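Local coordinates for coiled-coil quantitatively-enriched protein 1 (Schizosaccharomyces pombe, PDB 7CUJ) that links telomeres to the meiotic centrosome, and is needed for telomere clustering in meiotic prophase, telomere length regulation and chromosome segregation, at residues P44-S47 / R48-E51; N229-F232 / L233-V237; F56-S59 / A60-A64; L211-G215 / S216-A220. All blocks are in the same frame, centred on the assembly; numbering follows the deposited sequence.

Contact 1: residues P44-S47 / R48-E51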
loop_
_atom_site.group_PDB
_atom_site.type_symbol
_atom_site.label_atom_id
_atom_site.label_comp_id
_atom_site.label_asym_id
_atom_site.label_seq_id
_atom_site.Cartn_x
_atom_site.Cartn_y
_atom_site.Cartn_z
ATOM N N PRO A 44 10.247 -8.892 -10.382
ATOM C CA PRO A 44 10.914 -9.516 -9.238
ATOM C C PRO A 44 10.601 -8.771 -7.941
ATOM O O PRO A 44 10.538 -7.543 -7.926
ATOM C CB PRO A 44 12.409 -9.360 -9.568
ATOM C CG PRO A 44 12.454 -9.259 -11.077
ATOM C CD PRO A 44 11.189 -8.517 -11.450
ATOM N N SER A 45 10.397 -9.534 -6.863
ATOM C CA SER A 45 10.079 -8.980 -5.558
ATOM C C SER A 45 10.959 -9.632 -4.494
ATOM O O SER A 45 11.418 -10.756 -4.673
ATOM C CB SER A 45 8.614 -9.153 -5.247
ATOM O OG SER A 45 8.289 -10.528 -5.075
ATOM N N ASP A 46 11.176 -8.919 -3.383
ATOM C CA ASP A 46 12.014 -9.412 -2.301
ATOM C C ASP A 46 11.252 -10.442 -1.468
ATOM O O ASP A 46 10.051 -10.633 -1.645
ATOM C CB ASP A 46 12.590 -8.264 -1.464
ATOM C CG ASP A 46 11.551 -7.453 -0.706
ATOM O OD1 ASP A 46 10.890 -8.025 0.184
ATOM O OD2 ASP A 46 11.419 -6.250 -1.006
ATOM N N SER A 47 11.979 -11.075 -0.539
ATOM C CA SER A 47 11.500 -12.156 0.306
ATOM C C SER A 47 10.325 -11.714 1.180
ATOM O O SER A 47 9.409 -12.498 1.428
ATOM C CB SER A 47 12.635 -12.699 1.139
ATOM O OG SER A 47 12.166 -13.643 2.088
ATOM N N ARG A 48 10.362 -10.460 1.646
ATOM C CA ARG A 48 9.365 -9.952 2.578
ATOM C C ARG A 48 8.062 -9.630 1.846
ATOM O O ARG A 48 6.987 -9.733 2.435
ATOM C CB ARG A 48 9.922 -8.769 3.375
ATOM C CG ARG A 48 10.914 -9.172 4.458
ATOM C CD ARG A 48 11.745 -8.018 4.983
ATOM N NE ARG A 48 10.948 -6.992 5.640
ATOM C CZ ARG A 48 10.812 -5.740 5.213
ATOM N NH1 ARG A 48 11.431 -5.333 4.117
ATOM N NH2 ARG A 48 10.059 -4.896 5.894
ATOM N N ILE A 49 8.164 -9.245 0.564
ATOM C CA ILE A 49 6.996 -9.038 -0.278
ATOM C C ILE A 49 6.274 -10.375 -0.445
ATOM O O ILE A 49 5.050 -10.449 -0.327
ATOM C CB ILE A 49 7.381 -8.432 -1.647
ATOM C CG1 ILE A 49 7.918 -7.001 -1.534
ATOM C CG2 ILE A 49 6.222 -8.524 -2.631
ATOM C CD1 ILE A 49 6.878 -5.951 -1.190
ATOM N N GLN A 50 7.059 -11.423 -0.713
ATOM C CA GLN A 50 6.556 -12.767 -0.945
ATOM C C GLN A 50 5.886 -13.307 0.316
ATOM O O GLN A 50 4.898 -14.030 0.226
ATOM C CB GLN A 50 7.691 -13.677 -1.416
ATOM C CG GLN A 50 8.143 -13.383 -2.838
ATOM C CD GLN A 50 9.485 -13.988 -3.173
ATOM O OE1 GLN A 50 9.980 -14.878 -2.486
ATOM N NE2 GLN A 50 10.085 -13.506 -4.250
ATOM N N GLU A 51 6.436 -12.935 1.480
ATOM C CA GLU A 51 5.897 -13.294 2.783
ATOM C C GLU A 51 4.499 -12.700 2.944
ATOM O O GLU A 51 3.600 -13.360 3.463
ATOM C CB GLU A 51 6.842 -12.798 3.882
ATOM C CG GLU A 51 6.373 -13.099 5.296
ATOM C CD GLU A 51 7.452 -13.009 6.363
ATOM O OE1 GLU A 51 7.370 -13.779 7.342
ATOM O OE2 GLU A 51 8.376 -12.169 6.218
#
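With chi1 at 65°, the CG of Asp46 sits between its own backbone N and carbonyl carbon, which turns the carboxylate back over the amides of Arg48 and Ile49; this is the N-cap of helix 47-65. Ile49 N gives Asp46 OD1 the straighter bond, 3.0 Å long, and comes to it from above the carboxylate plane. The second bond, Arg48 N to Asp46 OD1, is bent at 127° and weak. The backbone carries on from there, Gln50 N bonding to Asp46 O at 3.2 Å and Glu51 N to Ser47 O. Beneath the cap the side chains of Asp46 and Ile49 cross at about a right angle, and CG1 of Ile49 lies 3.6 Å from Asp46 OD1. Two charged ends turn to the second subunit, another copy of the protein: Asp46 OD2 accepts from His39 of that subunit, and the Arg48 guanidinium bonds to Pro44 O and His39 O there. The capping residue therefore takes part in the subunit interface as well. On the flank toward helix 34-41, Ser45 touches His39 and Phe40 of its own chain, while its CB rests 3.6 Å from CG2 of Ile49.

Contact 2: residues N229-F232 / L233-V237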
loop_
_atom_site.group_PDB
_atom_site.type_symbol
_atom_site.label_atom_id
_atom_site.label_comp_id
_atom_site.label_asym_id
_atom_site.label_seq_id
_atom_site.Cartn_x
_atom_site.Cartn_y
_atom_site.Cartn_z
ATOM N N ASN A 229 4.698 -23.995 -11.699
ATOM C CA ASN A 229 6.005 -23.520 -12.123
ATOM C C ASN A 229 6.316 -22.206 -11.407
ATOM O O ASN A 229 5.720 -21.906 -10.374
ATOM C CB ASN A 229 6.104 -23.433 -13.651
ATOM C CG ASN A 229 5.039 -22.557 -14.281
ATOM O OD1 ASN A 229 4.568 -21.596 -13.676
ATOM N ND2 ASN A 229 4.654 -22.880 -15.505
ATOM N N ALA A 230 7.244 -21.426 -11.979
ATOM C CA ALA A 230 7.707 -20.184 -11.381
ATOM C C ALA A 230 6.603 -19.125 -11.369
ATOM O O ALA A 230 6.632 -18.219 -10.538
ATOM C CB ALA A 230 8.945 -19.703 -12.099
ATOM N N SER A 231 5.622 -19.254 -12.274
ATOM C CA SER A 231 4.611 -18.225 -12.467
ATOM C C SER A 231 3.296 -18.591 -11.777
ATOM O O SER A 231 2.275 -17.945 -12.013
ATOM C CB SER A 231 4.400 -17.944 -13.935
ATOM O OG SER A 231 3.737 -19.030 -14.568
ATOM N N PHE A 232 3.330 -19.610 -10.907
ATOM C CA PHE A 232 2.117 -20.139 -10.298
ATOM C C PHE A 232 1.496 -19.131 -9.331
ATOM O O PHE A 232 0.313 -18.813 -9.444
ATOM C CB PHE A 232 2.366 -21.498 -9.634
ATOM C CG PHE A 232 1.177 -22.029 -8.874
ATOM C CD1 PHE A 232 0.038 -22.452 -9.544
ATOM C CD2 PHE A 232 1.184 -22.084 -7.487
ATOM C CE1 PHE A 232 -1.062 -22.930 -8.847
ATOM C CE2 PHE A 232 0.083 -22.562 -6.791
ATOM C CZ PHE A 232 -1.038 -22.981 -7.471
ATOM N N LEU A 233 2.296 -18.647 -8.373
ATOM C CA LEU A 233 1.812 -17.713 -7.367
ATOM C C LEU A 233 1.348 -16.424 -8.040
ATOM O O LEU A 233 0.284 -15.903 -7.716
ATOM C CB LEU A 233 2.914 -17.438 -6.336
ATOM C CG LEU A 233 3.271 -18.605 -5.414
ATOM C CD1 LEU A 233 4.353 -18.198 -4.428
ATOM C CD2 LEU A 233 2.045 -19.117 -4.670
ATOM N N VAL A 234 2.144 -15.943 -9.001
ATOM C CA VAL A 234 1.887 -14.680 -9.677
ATOM C C VAL A 234 0.521 -14.724 -10.365
ATOM O O VAL A 234 -0.250 -13.770 -10.266
ATOM C CB VAL A 234 3.044 -14.309 -10.630
ATOM C CG1 VAL A 234 2.645 -13.284 -11.680
ATOM C CG2 VAL A 234 4.266 -13.823 -9.861
ATOM N N ASN A 235 0.214 -15.853 -11.016
ATOM C CA ASN A 235 -0.987 -15.989 -11.829
ATOM C C ASN A 235 -2.248 -16.070 -10.968
ATOM O O ASN A 235 -3.237 -15.410 -11.282
ATOM C CB ASN A 235 -0.873 -17.135 -12.836
ATOM C CG ASN A 235 0.014 -16.789 -14.014
ATOM O OD1 ASN A 235 -0.046 -15.678 -14.538
ATOM N ND2 ASN A 235 0.835 -17.736 -14.443
ATOM N N ILE A 236 -2.210 -16.872 -9.893
ATOM C CA ILE A 236 -3.376 -17.053 -9.038
ATOM C C ILE A 236 -3.706 -15.756 -8.296
ATOM O O ILE A 236 -4.876 -15.491 -8.022
ATOM C CB ILE A 236 -3.251 -18.268 -8.087
ATOM C CG1 ILE A 236 -2.164 -18.081 -7.023
ATOM C CG2 ILE A 236 -3.073 -19.563 -8.869
ATOM C CD1 ILE A 236 -2.159 -19.145 -5.945
ATOM N N VAL A 237 -2.676 -14.956 -7.984
ATOM C CA VAL A 237 -2.875 -13.669 -7.334
ATOM C C VAL A 237 -3.463 -12.689 -8.346
ATOM O O VAL A 237 -4.432 -11.992 -8.047
ATOM C CB VAL A 237 -1.576 -13.122 -6.708
ATOM C CG1 VAL A 237 -1.728 -11.674 -6.263
ATOM C CG2 VAL A 237 -1.102 -13.984 -5.550
HETATM O O HOH W 1 1.386 -20.447 -14.161
#
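Phe232, in the first turn of helix 232-243, meets the side chains of Leu233 and Ile236. Its CB starts 3.1 Å from the backbone N of Leu233, and CG lies 3.6 Å from that atom. CG is anti to the Phe232 backbone N (chi1 174°), which swings the ring toward the next turn. CD2 comes to 4.2 Å from CD2 of Leu233, CE1 meets CG2 of Ile236 at 3.9 Å, and CE2 reaches CD1 of Ile236 at 4.2 Å. The ring also meets that of Tyr228, their planes at about 50°. With an alanine here, CG2 and CD1 of Ile236 would probably lose their aromatic neighbour, and a gap would open beside Tyr228. Before the helix the chain forms a type I beta turn, Asn229 to Phe232, with an Asx turn: Asn229 OD1 accepts from Ser231 N and Ser231 OG, both from the same face of its amide plane. Ser231 holds the N-cap position, but its hydroxyl makes no capping bond; a water donates to Ser231 OG and accepts from Asn235 ND2, 2.8 Å from each. Asn235 N bonds to Ser231 O at 3.1 Å and Ile236 N to Phe232 O, nearly straight at 167°. Asn235 OD1 accepts from Val315 N and Ala316 N.

Contact 3: residues F56-S59 / A60-A64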
loop_
_atom_site.group_PDB
_atom_site.type_symbol
_atom_site.label_atom_id
_atom_site.label_comp_id
_atom_site.label_asym_id
_atom_site.label_seq_id
_atom_site.Cartn_x
_atom_site.Cartn_y
_atom_site.Cartn_z
ATOM N N PHE A 56 -1.847 -12.793 1.964
ATOM C CA PHE A 56 -2.934 -12.496 1.045
ATOM C C PHE A 56 -3.627 -13.793 0.633
ATOM O O PHE A 56 -4.851 -13.885 0.664
ATOM C CB PHE A 56 -2.439 -11.762 -0.207
ATOM C CG PHE A 56 -3.484 -11.664 -1.289
ATOM C CD1 PHE A 56 -4.509 -10.731 -1.203
ATOM C CD2 PHE A 56 -3.475 -12.533 -2.372
ATOM C CE1 PHE A 56 -5.486 -10.656 -2.183
ATOM C CE2 PHE A 56 -4.455 -12.459 -3.350
ATOM C CZ PHE A 56 -5.460 -11.521 -3.254
ATOM N N ILE A 57 -2.821 -14.788 0.251
ATOM C CA ILE A 57 -3.331 -16.069 -0.204
ATOM C C ILE A 57 -4.104 -16.751 0.924
ATOM O O ILE A 57 -5.182 -17.291 0.683
ATOM C CB ILE A 57 -2.196 -16.937 -0.789
ATOM C CG1 ILE A 57 -1.739 -16.388 -2.145
ATOM C CG2 ILE A 57 -2.612 -18.403 -0.879
ATOM C CD1 ILE A 57 -0.378 -16.881 -2.588
ATOM N N GLN A 58 -3.557 -16.700 2.149
ATOM C CA GLN A 58 -4.175 -17.337 3.302
ATOM C C GLN A 58 -5.546 -16.718 3.563
ATOM O O GLN A 58 -6.526 -17.438 3.747
ATOM C CB GLN A 58 -3.273 -17.251 4.537
ATOM C CG GLN A 58 -3.790 -18.047 5.731
ATOM C CD GLN A 58 -3.956 -19.515 5.415
ATOM O OE1 GLN A 58 -2.989 -20.220 5.121
ATOM N NE2 GLN A 58 -5.193 -19.991 5.468
ATOM N N SER A 59 -5.600 -15.381 3.554
ATOM C CA SER A 59 -6.823 -14.621 3.776
ATOM C C SER A 59 -7.882 -14.971 2.733
ATOM O O SER A 59 -9.064 -15.035 3.060
ATOM C CB SER A 59 -6.543 -13.143 3.762
ATOM O OG SER A 59 -5.531 -12.812 4.694
ATOM N N ALA A 60 -7.446 -15.167 1.482
ATOM C CA ALA A 60 -8.340 -15.484 0.382
ATOM C C ALA A 60 -8.915 -16.889 0.576
ATOM O O ALA A 60 -10.112 -17.107 0.371
ATOM C CB ALA A 60 -7.610 -15.332 -0.931
ATOM N N HIS A 61 -8.050 -17.822 1.001
ATOM C CA HIS A 61 -8.471 -19.160 1.390
ATOM C C HIS A 61 -9.533 -19.085 2.482
ATOM O O HIS A 61 -10.543 -19.783 2.403
ATOM C CB HIS A 61 -7.277 -20.005 1.857
ATOM C CG HIS A 61 -6.528 -20.653 0.745
ATOM N ND1 HIS A 61 -7.154 -21.425 -0.214
ATOM C CD2 HIS A 61 -5.214 -20.663 0.441
ATOM C CE1 HIS A 61 -6.257 -21.873 -1.067
ATOM N NE2 HIS A 61 -5.058 -21.423 -0.686
ATOM N N ASN A 62 -9.295 -18.232 3.490
ATOM C CA ASN A 62 -10.162 -18.145 4.656
ATOM C C ASN A 62 -11.552 -17.660 4.252
ATOM O O ASN A 62 -12.551 -18.238 4.677
ATOM C CB ASN A 62 -9.565 -17.278 5.770
ATOM C CG ASN A 62 -8.308 -17.862 6.379
ATOM O OD1 ASN A 62 -8.012 -19.045 6.205
ATOM N ND2 ASN A 62 -7.557 -17.035 7.090
ATOM N N ILE A 63 -11.596 -16.601 3.430
ATOM C CA ILE A 63 -12.842 -16.032 2.938
ATOM C C ILE A 63 -13.621 -17.104 2.177
ATOM O O ILE A 63 -14.845 -17.173 2.276
ATOM C CB ILE A 63 -12.574 -14.770 2.087
ATOM C CG1 ILE A 63 -12.031 -13.622 2.948
ATOM C CG2 ILE A 63 -13.812 -14.346 1.308
ATOM C CD1 ILE A 63 -11.235 -12.583 2.182
ATOM N N ALA A 64 -12.888 -17.951 1.440
ATOM C CA ALA A 64 -13.473 -18.990 0.610
ATOM C C ALA A 64 -13.971 -20.150 1.470
ATOM O O ALA A 64 -14.873 -20.877 1.063
ATOM C CB ALA A 64 -12.472 -19.456 -0.421
#
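Ile57 and His61 lie side by side and point the same way, one helical turn apart, with the methyl CG2 of Ile57 3.7 Å from CD2 of the imidazole. The next pair along, Gln58 and Asn62, is set differently: the side chains run obliquely to each other and their amide planes are 38° apart. A bend at chi2 (59°) curls the Gln58 chain back toward Asn62, and its NE2 donates to Asn62 OD1 at 3.1 Å. The acceptor lies in the amide plane of Gln58, so the N-H is well aimed, while the donor stands 36° out of the Asn62 carbonyl plane. Both amides have further partners: Gln58 NE2 also donates to Glu192 and Asn62 ND2 to Tyr70 OH. These are i to i+4 pairs on an unbroken alpha-helix, 47-65, whose backbone bonds include His61 N to Ile57 O at 2.9 Å and Ile63 N to Ser59 O at 3.0 Å. The buried hydroxyl of Ser59 turns back along the helix and bonds to Leu55 O. Around the helix, Ile217 packs against Ala60 and His61, while on another flank Phe56 meets Phe33 edge-to-face and packs on Leu29 of helix 20-32. The ethyl arm of Ile63 lies along the backbone of the preceding turn, its CG1 3.3 Å from Ser59 O.

Contact 4: residues L211-G215 / S216-A220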
loop_
_atom_site.group_PDB
_atom_site.type_symbol
_atom_site.label_atom_id
_atom_site.label_comp_id
_atom_site.label_asym_id
_atom_site.label_seq_id
_atom_site.Cartn_x
_atom_site.Cartn_y
_atom_site.Cartn_z
ATOM N N LEU A 211 -15.393 -28.924 -3.514
ATOM C CA LEU A 211 -16.193 -27.717 -3.399
ATOM C C LEU A 211 -15.274 -26.530 -3.683
ATOM O O LEU A 211 -14.350 -26.258 -2.917
ATOM C CB LEU A 211 -16.778 -27.646 -1.982
ATOM C CG LEU A 211 -18.064 -28.435 -1.709
ATOM C CD1 LEU A 211 -18.158 -29.709 -2.535
ATOM C CD2 LEU A 211 -18.210 -28.740 -0.228
ATOM N N ILE A 212 -15.526 -25.856 -4.812
ATOM C CA ILE A 212 -14.694 -24.760 -5.275
ATOM C C ILE A 212 -15.583 -23.542 -5.502
ATOM O O ILE A 212 -16.518 -23.593 -6.297
ATOM C CB ILE A 212 -13.917 -25.160 -6.548
ATOM C CG1 ILE A 212 -12.944 -26.311 -6.268
ATOM C CG2 ILE A 212 -13.204 -23.953 -7.141
ATOM C CD1 ILE A 212 -12.279 -26.886 -7.499
ATOM N N HIS A 213 -15.278 -22.449 -4.795
ATOM C CA HIS A 213 -16.038 -21.219 -4.947
ATOM C C HIS A 213 -15.687 -20.542 -6.270
ATOM O O HIS A 213 -14.512 -20.358 -6.585
ATOM C CB HIS A 213 -15.836 -20.284 -3.748
ATOM C CG HIS A 213 -16.899 -20.415 -2.713
ATOM N ND1 HIS A 213 -16.613 -20.729 -1.401
ATOM C CD2 HIS A 213 -18.240 -20.286 -2.790
ATOM C CE1 HIS A 213 -17.735 -20.786 -0.711
ATOM N NE2 HIS A 213 -18.747 -20.514 -1.539
ATOM N N LEU A 214 -16.730 -20.180 -7.025
ATOM C CA LEU A 214 -16.578 -19.522 -8.312
ATOM C C LEU A 214 -15.989 -18.128 -8.098
ATOM O O LEU A 214 -16.538 -17.323 -7.343
ATOM C CB LEU A 214 -17.938 -19.445 -9.015
ATOM C CG LEU A 214 -18.484 -20.756 -9.586
ATOM C CD1 LEU A 214 -19.985 -20.658 -9.817
ATOM C CD2 LEU A 214 -17.785 -21.119 -10.885
ATOM N N GLY A 215 -14.852 -17.881 -8.761
ATOM C CA GLY A 215 -14.223 -16.569 -8.792
ATOM C C GLY A 215 -13.276 -16.336 -7.617
ATOM O O GLY A 215 -12.723 -15.247 -7.485
ATOM N N SER A 216 -13.095 -17.366 -6.780
ATOM C CA SER A 216 -12.229 -17.289 -5.613
ATOM C C SER A 216 -10.813 -17.724 -5.987
ATOM O O SER A 216 -10.553 -18.050 -7.144
ATOM C CB SER A 216 -12.784 -18.120 -4.480
ATOM O OG SER A 216 -12.642 -19.507 -4.748
ATOM N N ILE A 217 -9.912 -17.731 -4.992
ATOM C CA ILE A 217 -8.553 -18.228 -5.154
ATOM C C ILE A 217 -8.575 -19.724 -5.464
ATOM O O ILE A 217 -7.645 -20.237 -6.083
ATOM C CB ILE A 217 -7.669 -17.915 -3.929
ATOM C CG1 ILE A 217 -6.198 -18.225 -4.226
ATOM C CG2 ILE A 217 -8.162 -18.650 -2.689
ATOM C CD1 ILE A 217 -5.218 -17.576 -3.285
ATOM N N GLU A 218 -9.633 -20.407 -5.011
ATOM C CA GLU A 218 -9.800 -21.835 -5.222
ATOM C C GLU A 218 -9.941 -22.098 -6.719
ATOM O O GLU A 218 -9.310 -23.006 -7.255
ATOM C CB GLU A 218 -11.033 -22.350 -4.477
ATOM C CG GLU A 218 -11.010 -22.116 -2.978
ATOM C CD GLU A 218 -12.084 -22.884 -2.222
ATOM O OE1 GLU A 218 -13.279 -22.749 -2.573
ATOM O OE2 GLU A 218 -11.726 -23.626 -1.290
ATOM N N HIS A 219 -10.768 -21.280 -7.380
ATOM C CA HIS A 219 -10.963 -21.327 -8.819
ATOM C C HIS A 219 -9.640 -21.085 -9.542
ATOM O O HIS A 219 -9.325 -21.785 -10.502
ATOM C CB HIS A 219 -12.034 -20.307 -9.231
ATOM C CG HIS A 219 -12.590 -20.520 -10.598
ATOM N ND1 HIS A 219 -13.722 -19.861 -11.038
ATOM C CD2 HIS A 219 -12.190 -21.312 -11.616
ATOM C CE1 HIS A 219 -13.991 -20.230 -12.274
ATOM N NE2 HIS A 219 -13.067 -21.122 -12.649
ATOM N N ALA A 220 -8.871 -20.097 -9.060
ATOM C CA ALA A 220 -7.610 -19.709 -9.673
ATOM C C ALA A 220 -6.574 -20.825 -9.534
ATOM O O ALA A 220 -5.882 -21.150 -10.498
ATOM C CB ALA A 220 -7.117 -18.409 -9.080
#
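Two donors from Ser216 grip the carbonyl oxygen of His213: Ser216 OG at 2.8 Å and, more weakly, Ser216 N at 3.3 Å. The backbone bond closes a type II beta turn, His213 to Ser216, which joins strand 208-213 of the parallel sheet to helix 217-223 and places Ser216 at the helix N-cap. With chi1 at 72°, the Ser216 hydroxyl stands where it can serve both ends of this junction, donating to His213 O and accepting from Glu218 N at 3.2 Å. An alanine in place of Ser216 would remove both of these hydroxyl bonds and would probably leave the Glu218 amide without its cap and His213 O with only the weak bond from Ser216 N. Gly215 occupies the turn with a positive phi of 87°, and its N donates to ND1 of His219 at 3.2 Å. Gly215 N lies in the imidazole plane; as a backbone N-H it can only donate, so ND1 is the acceptor, and the other ring nitrogen, NE2, bonds to Met308 O. Both ring nitrogens thus help fix the rotation of the ring. From the first turn of the helix, Glu218 reaches back to the strand with an extended chain, and CG2 of Ile212 packs 3.8 Å from its CB. The carboxylate has several partners, Lys103 forming a salt bridge to OE1 and Ile191 N a hydrogen bond to OE2. From the strand, the backbone N of His213 meets Glu218 OE1 on its anti side, 3.0 Å away and nearly straight at 167°.

In the fold
From the N terminus, contact 1 opens helix 47-65 at the subunit interface, and contact 3 follows on the same helix, their centres about 18 Å apart. Contact 4 turns the chain from strand 208-213 into helix 217-223, and contact 2 starts helix 232-243. All four are local, follow in series without enclosing or crossing, and lie in one piece of the longer protein, a domain with a parallel sheet flanked by helices. Contact 3 joins the later two: Ile57 packs on Ile217 of contact 4 and on Leu233 of contact 2, while Ala64 O probably bonds to His213 ND1. Contacts 2 and 4 touch where Ile236 packs on Ala220. Contact 1 touches none of them.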